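Local structure of microcompartments protein (Desulfitobacterium hafniense, 3NWG) at residues K35-C38 and P39-I43. The protein is a tandem BMC-domain protein that probably forms part of the polyhedral protein shell of a bacterial microcompartment. Numbering follows the deposited sequence.
Sequences KPVC and PGKYI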
loop_
_atom_site.group_PDB
_atom_site.type_symbol
_atom_site.label_atom_id
_atom_site.label_comp_id
_atom_site.label_asym_id
_atom_site.label_seq_id
_atom_site.Cartn_x
_atom_site.Cartn_y
_atom_site.Cartn_z
ATOM N N LYS A 35 2.465 7.503 17.376
ATOM C CA LYS A 35 1.813 6.289 16.901
ATOM C C LYS A 35 1.552 5.270 18.002
ATOM O O LYS A 35 2.267 5.230 18.996
ATOM C CB LYS A 35 2.625 5.657 15.760
ATOM C CG LYS A 35 3.988 5.081 16.164
ATOM C CD LYS A 35 4.591 4.307 15.013
ATOM C CE LYS A 35 5.622 3.310 15.489
ATOM N NZ LYS A 35 5.719 2.179 14.511
ATOM N N PRO A 36 0.508 4.448 17.826
ATOM C CA PRO A 36 0.277 3.351 18.747
ATOM C C PRO A 36 1.332 2.288 18.523
ATOM O O PRO A 36 1.619 1.954 17.381
ATOM C CB PRO A 36 -1.099 2.818 18.328
ATOM C CG PRO A 36 -1.699 3.869 17.465
ATOM C CD PRO A 36 -0.556 4.539 16.808
ATOM N N VAL A 37 1.939 1.793 19.595
ATOM C CA VAL A 37 2.845 0.652 19.466
ATOM C C VAL A 37 2.223 -0.566 20.155
ATOM O O VAL A 37 0.988 -0.637 20.256
ATOM C CB VAL A 37 4.326 0.958 19.897
ATOM C CG1 VAL A 37 4.856 2.203 19.177
ATOM C CG2 VAL A 37 4.490 1.059 21.406
ATOM N N CYS A 38 3.053 -1.525 20.586
ATOM C CA CYS A 38 2.578 -2.735 21.290
ATOM C C CYS A 38 1.496 -2.385 22.335
ATOM O O CYS A 38 1.423 -1.219 22.787
ATOM C CB CYS A 38 3.751 -3.496 21.937
ATOM S SG CYS A 38 4.138 -3.060 23.686
ATOM N N PRO A 39 0.685 -3.385 22.748
ATOM C CA PRO A 39 -0.557 -3.135 23.495
ATOM C C PRO A 39 -0.341 -2.398 24.832
ATOM O O PRO A 39 0.521 -2.804 25.621
ATOM C CB PRO A 39 -1.064 -4.551 23.778
ATOM C CG PRO A 39 0.199 -5.345 23.932
ATOM C CD PRO A 39 1.093 -4.799 22.847
ATOM N N GLY A 40 -1.061 -1.301 25.070
ATOM C CA GLY A 40 -1.817 -0.587 24.039
ATOM C C GLY A 40 -1.176 0.781 23.876
ATOM O O GLY A 40 -1.842 1.756 23.484
ATOM N N LYS A 41 0.126 0.820 24.180
ATOM C CA LYS A 41 0.961 2.021 24.182
ATOM C C LYS A 41 0.751 2.968 23.019
ATOM O O LYS A 41 0.443 2.553 21.906
ATOM C CB LYS A 41 2.439 1.630 24.200
ATOM C CG LYS A 41 3.001 1.296 25.566
ATOM C CD LYS A 41 4.153 0.265 25.486
ATOM C CE LYS A 41 5.479 0.860 24.999
ATOM N NZ LYS A 41 6.558 -0.174 24.926
ATOM N N TYR A 42 0.936 4.248 23.308
ATOM C CA TYR A 42 1.079 5.271 22.304
ATOM C C TYR A 42 2.391 5.966 22.611
ATOM O O TYR A 42 2.708 6.238 23.776
ATOM C CB TYR A 42 -0.062 6.261 22.403
ATOM C CG TYR A 42 -0.208 7.141 21.184
ATOM C CD1 TYR A 42 -0.939 6.709 20.084
ATOM C CD2 TYR A 42 0.375 8.411 21.134
ATOM C CE1 TYR A 42 -1.085 7.504 18.969
ATOM C CE2 TYR A 42 0.230 9.216 20.023
ATOM C CZ TYR A 42 -0.503 8.751 18.940
ATOM O OH TYR A 42 -0.665 9.532 17.818
ATOM N N ILE A 43 3.170 6.233 21.576
ATOM C CA ILE A 43 4.458 6.859 21.781
ATOM C C ILE A 43 4.541 8.170 21.024
ATOM O O ILE A 43 3.980 8.311 19.931
ATOM C CB ILE A 43 5.659 5.916 21.416
ATOM C CG1 ILE A 43 5.867 5.795 19.900
ATOM C CG2 ILE A 43 5.521 4.548 22.067
ATOM C CD1 ILE A 43 7.139 6.488 19.419
#
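With CG swung opposite the backbone N (chi1 -164°), Y42 lays its ring along the backbone of K35 and P36, the last residues of the first strand in a beta hairpin of the N-terminal BMC domain. One ring face receives the carbonyl carbon of K35, and beyond it Y42 CE1 lies 3.7 Å from P36 CD. The two side chains run alongside each other on one face of the sheet; proline has no N-H to donate, and at this non-hydrogen-bonded pair none is required toward Y42, while its puckered ring adds an apolar surface, CG and CD facing the tyrosine. I13 of helix 13-26 packs on both residues, and the hydroxyl of Y42 hydrogen-bonds a glycerol that probably came from the crystallisation liquor. Cut back to an alanine, Y42 would probably leave a gap beside P36 and I13 and strip the K35 carbonyl carbon of its aromatic cover.

K35 and I43 form the hydrogen-bonded pair: K35 N reaches I43 O at 3.1 Å in the carbonyl plane, and I43 N returns a nearly straight bond to K35 O at 2.9 Å. Just past the strand, the beta-branched V37 meets I43, V37 CG2 being 3.7 Å from I43 CG2. I43 also touches I128, in the second half of the chain, and the long K35 side chain lets NZ hydrogen-bond the backbone O of I128. Past P36 the chain turns through C38, P39 and G40, with a cis peptide bond joining P39 to G40. K41 N closes the loop with a weak bond to C38 O (2.8 Å), and V37 N donates a hydrogen bond to K41 O at 2.9 Å, from above the carbonyl plane, 46° out of it.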